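DMATS type aromatic prenyltransferase (Micromonospora olivasterospora, PDB 6ZRY) binds tryptophan and, as a 6-dimethylallyl tryptophan synthase, probably transfers a prenyl group to its indole ring. Local coordinates at residues 60-65 and 342-347; 127-132 and 148-153; 244-249 and 295-300. All coordinates share one frame; numbering follows the deposited sequence. Where two conformers were deposited one is given.

Contact 1. Residues 60-65 and 342-347. With TRP (tryptophan), chain C.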
loop_
_atom_site.group_PDB
_atom_site.type_symbol
_atom_site.label_atom_id
_atom_site.label_comp_id
_atom_site.label_asym_id
_atom_site.label_seq_id
_atom_site.Cartn_x
_atom_site.Cartn_y
_atom_site.Cartn_z
ATOM N N PRO A 60 8.343 7.118 -7.245
ATOM C CA PRO A 60 7.360 7.512 -6.230
ATOM C C PRO A 60 5.930 7.000 -6.445
ATOM O O PRO A 60 5.031 7.560 -5.916
ATOM C CB PRO A 60 7.416 9.054 -6.312
ATOM C CG PRO A 60 7.707 9.318 -7.783
ATOM C CD PRO A 60 8.646 8.205 -8.201
ATOM N N VAL A 61 5.783 5.888 -7.179
ATOM C CA VAL A 61 4.484 5.256 -7.529
ATOM C C VAL A 61 4.681 3.727 -7.524
ATOM O O VAL A 61 5.780 3.259 -7.955
ATOM C CB VAL A 61 3.950 5.781 -8.885
ATOM C CG1 VAL A 61 3.069 4.758 -9.599
ATOM C CG2 VAL A 61 3.206 7.113 -8.724
ATOM N N GLU A 62 3.674 2.995 -7.043
ATOM C CA GLU A 62 3.602 1.507 -7.118
ATOM C C GLU A 62 2.190 1.146 -7.565
ATOM O O GLU A 62 1.235 1.743 -7.055
ATOM C CB GLU A 62 3.915 0.870 -5.775
ATOM C CG GLU A 62 3.850 -0.639 -5.810
ATOM C CD GLU A 62 4.198 -1.304 -4.491
ATOM O OE1 GLU A 62 5.375 -1.661 -4.286
ATOM O OE2 GLU A 62 3.282 -1.425 -3.675
ATOM N N PHE A 63 2.059 0.233 -8.510
ATOM C CA PHE A 63 0.773 -0.248 -9.025
ATOM C C PHE A 63 0.354 -1.466 -8.221
ATOM O O PHE A 63 1.212 -2.114 -7.652
ATOM C CB PHE A 63 0.898 -0.627 -10.496
ATOM C CG PHE A 63 1.330 0.502 -11.397
ATOM C CD1 PHE A 63 0.467 1.553 -11.671
ATOM C CD2 PHE A 63 2.606 0.525 -11.940
ATOM C CE1 PHE A 63 0.855 2.601 -12.507
ATOM C CE2 PHE A 63 2.995 1.566 -12.772
ATOM C CZ PHE A 63 2.122 2.606 -13.051
ATOM N N SER A 64 -0.930 -1.770 -8.202
ATOM C CA SER A 64 -1.429 -3.072 -7.716
ATOM C C SER A 64 -2.717 -3.423 -8.406
ATOM O O SER A 64 -3.436 -2.493 -8.884
ATOM C CB SER A 64 -1.585 -3.081 -6.195
ATOM O OG SER A 64 -2.496 -2.093 -5.750
ATOM N N ILE A 65 -2.986 -4.715 -8.482
ATOM C CA ILE A 65 -4.234 -5.259 -9.020
ATOM C C ILE A 65 -4.816 -6.216 -7.971
ATOM O O ILE A 65 -4.102 -7.073 -7.491
ATOM C CB ILE A 65 -4.020 -5.852 -10.419
ATOM C CG1 ILE A 65 -5.316 -6.429 -10.971
ATOM C CG2 ILE A 65 -2.872 -6.827 -10.471
ATOM C CD1 ILE A 65 -5.341 -6.476 -12.491
ATOM N N THR A 342 -4.291 -9.537 -3.713
ATOM C CA THR A 342 -3.746 -8.328 -4.381
ATOM C C THR A 342 -2.280 -8.548 -4.733
ATOM O O THR A 342 -1.542 -9.066 -3.930
ATOM C CB THR A 342 -3.949 -7.064 -3.543
ATOM O OG1 THR A 342 -5.339 -6.972 -3.230
ATOM C CG2 THR A 342 -3.498 -5.818 -4.265
ATOM N N VAL A 343 -1.904 -8.152 -5.933
ATOM C CA VAL A 343 -0.529 -8.293 -6.455
ATOM C C VAL A 343 -0.010 -6.882 -6.673
ATOM O O VAL A 343 -0.724 -6.083 -7.285
ATOM C CB VAL A 343 -0.513 -9.131 -7.755
ATOM C CG1 VAL A 343 0.904 -9.405 -8.212
ATOM C CG2 VAL A 343 -1.278 -10.440 -7.573
ATOM N N TYR A 344 1.164 -6.588 -6.139
ATOM C CA TYR A 344 1.759 -5.233 -6.144
ATOM C C TYR A 344 2.866 -5.282 -7.181
ATOM O O TYR A 344 3.768 -6.158 -7.056
ATOM C CB TYR A 344 2.183 -4.842 -4.732
ATOM C CG TYR A 344 1.049 -4.811 -3.753
ATOM C CD1 TYR A 344 0.540 -5.988 -3.246
ATOM C CD2 TYR A 344 0.481 -3.619 -3.324
ATOM C CE1 TYR A 344 -0.505 -5.998 -2.343
ATOM C CE2 TYR A 344 -0.588 -3.614 -2.428
ATOM C CZ TYR A 344 -1.055 -4.810 -1.920
ATOM O OH TYR A 344 -2.103 -4.876 -1.052
ATOM N N LEU A 345 2.774 -4.422 -8.191
ATOM C CA LEU A 345 3.673 -4.426 -9.365
ATOM C C LEU A 345 4.494 -3.130 -9.423
ATOM O O LEU A 345 3.910 -2.022 -9.394
ATOM C CB LEU A 345 2.814 -4.617 -10.615
ATOM C CG LEU A 345 2.051 -5.933 -10.691
ATOM C CD1 LEU A 345 1.114 -5.944 -11.903
ATOM C CD2 LEU A 345 3.006 -7.107 -10.762
ATOM N N SER A 346 5.813 -3.276 -9.466
ATOM C CA SER A 346 6.771 -2.162 -9.466
ATOM C C SER A 346 6.882 -1.526 -10.859
ATOM O O SER A 346 6.955 -2.234 -11.843
ATOM C CB SER A 346 8.119 -2.624 -8.996
ATOM O OG SER A 346 8.035 -3.219 -7.708
ATOM N N ALA A 347 6.973 -0.212 -10.909
ATOM C CA ALA A 347 7.220 0.544 -12.147
ATOM C C ALA A 347 8.609 0.224 -12.715
ATOM O O ALA A 347 8.751 0.225 -13.927
ATOM C CB ALA A 347 7.066 2.016 -11.862
HETATM N N TRP C . 8.090 0.048 -0.604
HETATM C CA TRP C . 7.699 0.144 0.845
HETATM C C TRP C . 7.893 -1.216 1.518
HETATM O O TRP C . 7.855 -1.294 2.760
HETATM C CB TRP C . 6.256 0.660 1.005
HETATM C CG TRP C . 5.201 -0.225 0.418
HETATM C CD1 TRP C . 4.787 -0.267 -0.887
HETATM C CD2 TRP C . 4.404 -1.197 1.121
HETATM N NE1 TRP C . 3.796 -1.203 -1.038
HETATM C CE2 TRP C . 3.530 -1.780 0.174
HETATM C CE3 TRP C . 4.330 -1.619 2.457
HETATM C CZ2 TRP C . 2.615 -2.778 0.517
HETATM C CZ3 TRP C . 3.423 -2.603 2.793
HETATM C CH2 TRP C . 2.575 -3.167 1.838
HETATM O OXT TRP C . 8.098 -2.243 0.834
HETATM O O HOH W 1 7.119 0.913 -8.129
HETATM O O HOH W 2 7.336 -1.137 -6.103
#
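Phe63 and Leu345 form a hydrogen-bonded antiparallel pair, with Leu345 N giving to Phe63 O at 2.8 Å and Phe63 N to Leu345 O at 3.0 Å. Ile65 and Val343 pair in the same way, Ile65 N to Val343 O measuring 2.9 Å. Between them Ser64 and Tyr344 are a non-hydrogen-bonded pair, where Ser64 CA makes a C-H...O contact with Val343 O at 3.1 Å. Beyond the direct bonds, a water donates to Val61 O and accepts from Ala347 N, bridging the backbones.

Apolar contacts line the face bearing Phe63, Ile65, Val343 and Leu345. Ile65 CG2 rests on Val343 CB, and Phe63 CE2 meets Ala347 CB at 4.2 Å; Leu10 and Leu17 of helix 6-21 pack on this side. On the opposite face Ser64 CB approaches the Tyr344 ring obliquely, 3.6 Å from CD2. The polar ends of that pair go elsewhere, Ser64 OG to Arg76 and Tyr344 OH to Ser331.

The polar centre is Glu62. With CG anti to the backbone N (chi1 180°) and the next bond also extended, its carboxylate reaches past Tyr344 CB to the ligand, where tryptophan NE1 donates to Glu62 OE2 at 2.7 Å (N-H...O 151°). A second water gives to Glu62 OE1, 2.7 Å away, and to Ser346 OG, so both carboxylate oxygens are engaged and the group's rotation is restrained. These are the first and last strands of the ABBA barrel, joined edge to edge, and Glu62 holds the indole N-H as in other tryptophan prenyltransferases.

Contact 2. Residues 127-132 and 148-153; sequences GDFAMW and YLNPEV
Asn150 CG stands anti to its backbone N (chi1 -178°) while Phe129 CG sits between its backbone N and carbonyl carbon (chi1 81°), and together these torsions lay the amide nearly parallel to the ring and offset over its CE1 side, the two planes only 7° apart. Asn150 CB lies over the ring face, 3.7 Å from the Phe129 centroid, in a CH-pi contact. Asn150 ND2 then reaches Phe129 O at 2.9 Å, with that oxygen close to the amide plane. At the other end Asn150 OD1 accepts from Glu152 N at 2.9 Å, an Asx turn at the head of the type I turn from Asn150 to Val153. Gripped at both ends and stacked, the amide has little freedom to flip.

Backbone bonds continue the pairing: Asn150 N to Ala130 O, Trp132 N to Tyr148 O at 2.7 Å, and Tyr148 N to Trp132 O. A water also donates to Ala130 O. Met131 and Leu149 lie side by side, Met131 CE 3.7 Å from Leu149 CD2, with Leu92 and Leu99 of helix 88-106 packing on Met131. Ala130 CB meets Val153 CG2 at 3.8 Å. On the other face Trp132 and Tyr148 touch only near their roots, CB to CB; Tyr148 OH bonds Tyr213, and its ring meets Phe197 edge to face. Phe129 CD2 also lies over a face of the Trp132 indole. This is the open end of the beta hairpin 131-149, from which Trp132 enters the tryptophan pocket of the barrel.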
loop_
_atom_site.group_PDB
_atom_site.type_symbol
_atom_site.label_atom_id
_atom_site.label_comp_id
_atom_site.label_asym_id
_atom_site.label_seq_id
_atom_site.Cartn_x
_atom_site.Cartn_y
_atom_site.Cartn_z
ATOM N N GLY A 127 10.950 10.376 9.573
ATOM C CA GLY A 127 10.823 9.216 8.671
ATOM C C GLY A 127 10.774 9.666 7.231
ATOM O O GLY A 127 11.000 10.883 6.972
ATOM N N ASP A 128 10.508 8.769 6.288
ATOM C CA ASP A 128 10.704 9.156 4.864
ATOM C C ASP A 128 9.393 9.630 4.239
ATOM O O ASP A 128 9.411 9.883 3.030
ATOM C CB ASP A 128 11.436 8.084 4.052
ATOM C CG ASP A 128 10.727 6.767 3.946
ATOM O OD1 ASP A 128 9.694 6.599 4.638
ATOM O OD2 ASP A 128 11.206 5.911 3.145
ATOM N N PHE A 129 8.331 9.811 5.019
ATOM C CA PHE A 129 7.067 10.431 4.530
ATOM C C PHE A 129 6.195 10.889 5.704
ATOM O O PHE A 129 6.423 10.467 6.831
ATOM C CB PHE A 129 6.316 9.440 3.638
ATOM C CG PHE A 129 5.509 8.405 4.383
ATOM C CD1 PHE A 129 6.140 7.388 5.089
ATOM C CD2 PHE A 129 4.124 8.434 4.355
ATOM C CE1 PHE A 129 5.403 6.441 5.773
ATOM C CE2 PHE A 129 3.381 7.482 5.046
ATOM C CZ PHE A 129 4.019 6.480 5.736
ATOM N N ALA A 130 5.254 11.777 5.412
ATOM C CA ALA A 130 4.171 12.218 6.295
ATOM C C ALA A 130 2.833 11.780 5.696
ATOM O O ALA A 130 1.976 11.297 6.465
ATOM C CB ALA A 130 4.247 13.724 6.487
ATOM N N MET A 131 2.671 11.858 4.364
ATOM C CA MET A 131 1.372 11.549 3.701
ATOM C C MET A 131 1.621 10.958 2.307
ATOM O O MET A 131 2.297 11.614 1.484
ATOM C CB MET A 131 0.527 12.816 3.561
ATOM C CG MET A 131 -0.799 12.612 2.826
ATOM S SD MET A 131 -1.675 14.177 2.561
ATOM C CE MET A 131 -2.225 14.527 4.229
ATOM N N TRP A 132 1.073 9.781 2.054
ATOM C CA TRP A 132 0.999 9.185 0.715
ATOM C C TRP A 132 -0.461 9.154 0.281
ATOM O O TRP A 132 -1.346 9.342 1.107
ATOM C CB TRP A 132 1.623 7.787 0.680
ATOM C CG TRP A 132 3.122 7.751 0.751
ATOM C CD1 TRP A 132 3.992 8.799 0.738
ATOM C CD2 TRP A 132 3.920 6.579 0.915
ATOM N NE1 TRP A 132 5.282 8.344 0.829
ATOM C CE2 TRP A 132 5.267 6.994 0.976
ATOM C CE3 TRP A 132 3.629 5.218 1.025
ATOM C CZ2 TRP A 132 6.320 6.096 1.113
ATOM C CZ3 TRP A 132 4.668 4.327 1.176
ATOM C CH2 TRP A 132 6.001 4.762 1.229
ATOM N N TYR A 148 -2.772 7.967 3.220
ATOM C CA TYR A 148 -1.876 7.134 4.021
ATOM C C TYR A 148 -1.008 8.065 4.858
ATOM O O TYR A 148 -0.093 8.694 4.282
ATOM C CB TYR A 148 -1.055 6.238 3.093
ATOM C CG TYR A 148 -1.807 5.029 2.648
ATOM C CD1 TYR A 148 -2.927 5.124 1.823
ATOM C CD2 TYR A 148 -1.459 3.777 3.116
ATOM C CE1 TYR A 148 -3.653 3.988 1.456
ATOM C CE2 TYR A 148 -2.170 2.651 2.768
ATOM C CZ TYR A 148 -3.272 2.750 1.943
ATOM O OH TYR A 148 -3.946 1.596 1.632
ATOM N N LEU A 149 -1.286 8.171 6.157
ATOM C CA LEU A 149 -0.527 9.055 7.068
ATOM C C LEU A 149 0.504 8.219 7.794
ATOM O O LEU A 149 0.205 7.026 8.087
ATOM C CB LEU A 149 -1.477 9.734 8.047
ATOM C CG LEU A 149 -2.587 10.584 7.424
ATOM C CD1 LEU A 149 -3.479 11.166 8.507
ATOM C CD2 LEU A 149 -2.024 11.710 6.581
ATOM N N ASN A 150 1.654 8.807 8.084
ATOM C CA ASN A 150 2.767 8.149 8.825
ATOM C C ASN A 150 2.505 8.324 10.316
ATOM O O ASN A 150 2.589 9.438 10.812
ATOM C CB ASN A 150 4.139 8.721 8.448
ATOM C CG ASN A 150 5.280 8.015 9.153
ATOM O OD1 ASN A 150 5.072 7.013 9.845
ATOM N ND2 ASN A 150 6.495 8.507 8.954
ATOM N N PRO A 151 2.168 7.245 11.070
ATOM C CA PRO A 151 1.963 7.338 12.514
ATOM C C PRO A 151 3.236 7.762 13.243
ATOM O O PRO A 151 3.145 8.225 14.371
ATOM C CB PRO A 151 1.597 5.905 12.918
ATOM C CG PRO A 151 1.065 5.303 11.646
ATOM C CD PRO A 151 1.984 5.870 10.595
ATOM N N GLU A 152 4.379 7.570 12.617
ATOM C CA GLU A 152 5.702 7.839 13.243
ATOM C C GLU A 152 6.225 9.233 12.854
ATOM O O GLU A 152 7.433 9.496 13.057
ATOM C CB GLU A 152 6.680 6.741 12.845
ATOM C CG GLU A 152 6.277 5.371 13.370
ATOM C CD GLU A 152 7.220 4.243 12.934
ATOM O OE1 GLU A 152 7.206 3.206 13.568
ATOM O OE2 GLU A 152 7.969 4.437 11.973
ATOM N N VAL A 153 5.375 10.095 12.324
ATOM C CA VAL A 153 5.801 11.411 11.767
ATOM C C VAL A 153 6.339 12.318 12.890
ATOM O O VAL A 153 7.160 13.177 12.586
ATOM C CB VAL A 153 4.663 12.085 11.002
ATOM C CG1 VAL A 153 3.589 12.612 11.941
ATOM C CG2 VAL A 153 5.184 13.184 10.080
HETATM O O HOH W 3 1.830 12.120 8.950
#

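Contact 3. Residues 244-249 and 295-300; sequences VVAGGG and AALLVR
Val245 sets its CG1 against the end of Leu297, tip to tip, 3.6 Å from Leu297 CD2. The same methyl also comes within 4.4 Å of Ala296 CB, at the edge of the patch. Val245 CG2 turns to the other neighbour: Arg300 bends at its third torsion (chi3 -58°) and brings NH2 to 3.6 Å from that methyl, the guanidinium meeting it obliquely; Arg300 also touches Glu241. The second branch of Leu297 lies against Ala246, with CD1 4.1 Å from Ala246 CB; Phe242, a turn back on the same helix as Ala246, packs on Leu297. An alanine in place of Leu297 would probably open a gap between the helices, leaving Val245 CG1 and Ala246 CB without their main partner.

Just past this patch helix 236-247 ends in a Schellman motif, with Gly248 at positive phi (73°). From the last turn Ala246 O accepts a hydrogen bond from Arg293, a polar tie between the helices beside the apolar one. Between the two segments the union is van der Waals, of alanine, valine and leucine with arginine at the solvent-exposed margin. Its hold probably rests on shape fit and burial of Leu297 and Ala246, over 188 Å².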
loop_
_atom_site.group_PDB
_atom_site.type_symbol
_atom_site.label_atom_id
_atom_site.label_comp_id
_atom_site.label_asym_id
_atom_site.label_seq_id
_atom_site.Cartn_x
_atom_site.Cartn_y
_atom_site.Cartn_z
ATOM N N VAL A 244 3.149 -19.616 3.782
ATOM C CA VAL A 244 3.991 -20.767 3.342
ATOM C C VAL A 244 4.148 -20.755 1.825
ATOM O O VAL A 244 5.272 -20.932 1.367
ATOM C CB VAL A 244 3.409 -22.105 3.816
ATOM C CG1 VAL A 244 4.030 -23.295 3.084
ATOM C CG2 VAL A 244 3.549 -22.244 5.308
ATOM N N VAL A 245 3.057 -20.603 1.072
ATOM C CA VAL A 245 3.107 -20.599 -0.410
ATOM C C VAL A 245 3.878 -19.357 -0.854
ATOM O O VAL A 245 4.846 -19.510 -1.624
ATOM C CB VAL A 245 1.706 -20.690 -1.038
ATOM C CG1 VAL A 245 1.740 -20.524 -2.535
ATOM C CG2 VAL A 245 1.017 -21.996 -0.667
ATOM N N ALA A 246 3.512 -18.158 -0.375
ATOM C CA ALA A 246 4.134 -16.887 -0.841
ATOM C C ALA A 246 5.633 -16.857 -0.472
ATOM O O ALA A 246 6.454 -16.421 -1.315
ATOM C CB ALA A 246 3.388 -15.691 -0.273
ATOM N N GLY A 247 5.986 -17.319 0.729
ATOM C CA GLY A 247 7.367 -17.311 1.259
ATOM C C GLY A 247 8.200 -18.520 0.839
ATOM O O GLY A 247 9.393 -18.536 1.148
ATOM N N GLY A 248 7.629 -19.498 0.165
ATOM C CA GLY A 248 8.385 -20.685 -0.303
ATOM C C GLY A 248 8.775 -21.656 0.821
ATOM O O GLY A 248 9.660 -22.479 0.589
ATOM N N GLY A 249 8.130 -21.586 1.983
ATOM C CA GLY A 249 8.409 -22.473 3.133
ATOM C C GLY A 249 9.022 -21.741 4.319
ATOM O O GLY A 249 9.010 -22.306 5.387
ATOM N N ALA A 295 0.466 -17.085 -8.929
ATOM C CA ALA A 295 -0.453 -17.894 -9.759
ATOM C C ALA A 295 -1.010 -19.080 -8.961
ATOM O O ALA A 295 -2.243 -19.341 -9.049
ATOM C CB ALA A 295 0.251 -18.335 -11.011
ATOM N N ALA A 296 -0.187 -19.767 -8.190
ATOM C CA ALA A 296 -0.651 -20.902 -7.342
ATOM C C ALA A 296 -1.702 -20.403 -6.348
ATOM O O ALA A 296 -2.723 -21.112 -6.096
ATOM C CB ALA A 296 0.522 -21.557 -6.655
ATOM N N LEU A 297 -1.480 -19.229 -5.763
ATOM C CA LEU A 297 -2.414 -18.679 -4.771
ATOM C C LEU A 297 -3.708 -18.307 -5.476
ATOM O O LEU A 297 -4.760 -18.660 -4.959
ATOM C CB LEU A 297 -1.774 -17.494 -4.059
ATOM C CG LEU A 297 -0.672 -17.881 -3.078
ATOM C CD1 LEU A 297 0.132 -16.686 -2.638
ATOM C CD2 LEU A 297 -1.243 -18.597 -1.877
ATOM N N LEU A 298 -3.622 -17.621 -6.616
ATOM C CA LEU A 298 -4.840 -17.234 -7.378
ATOM C C LEU A 298 -5.643 -18.492 -7.766
ATOM O O LEU A 298 -6.899 -18.477 -7.623
ATOM C CB LEU A 298 -4.453 -16.420 -8.604
ATOM C CG LEU A 298 -3.951 -14.998 -8.341
ATOM C CD1 LEU A 298 -3.663 -14.307 -9.654
ATOM C CD2 LEU A 298 -4.938 -14.193 -7.543
ATOM N N VAL A 299 -4.968 -19.543 -8.234
ATOM C CA VAL A 299 -5.651 -20.804 -8.650
ATOM C C VAL A 299 -6.366 -21.410 -7.439
ATOM O O VAL A 299 -7.535 -21.815 -7.596
ATOM C CB VAL A 299 -4.675 -21.787 -9.301
ATOM C CG1 VAL A 299 -5.226 -23.211 -9.337
ATOM C CG2 VAL A 299 -4.301 -21.321 -10.692
ATOM N N ARG A 300 -5.695 -21.488 -6.297
ATOM C CA ARG A 300 -6.285 -22.048 -5.040
ATOM C C ARG A 300 -7.573 -21.274 -4.687
ATOM O O ARG A 300 -8.532 -21.900 -4.237
ATOM C CB ARG A 300 -5.249 -22.050 -3.911
ATOM C CG ARG A 300 -5.735 -22.671 -2.600
ATOM C CD ARG A 300 -4.648 -22.722 -1.514
ATOM N NE ARG A 300 -3.460 -23.471 -1.954
ATOM C CZ ARG A 300 -2.420 -23.845 -1.176
ATOM N NH1 ARG A 300 -2.408 -23.567 0.125
ATOM N NH2 ARG A 300 -1.402 -24.514 -1.717
#

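Contacts 1 and 2 belong to the same curled sheet and reach the tryptophan pocket from different strands, through Glu62 of contact 1 and Trp132 of contact 2, whose side chain comes to about 4 Å of the ligand. Their centres lie 19 Å apart, with about 7 Å between nearest atoms. Contact 3 joins two helices outside the barrel, and the side chain of Ala246 is about 13 Å from the ligand. Its centre is 19 Å from that of contact 1 but 31 Å from that of contact 2, across the middle of the chain. Along the sequence, 60-65 with 342-347 encloses both other contacts, which follow one another in series.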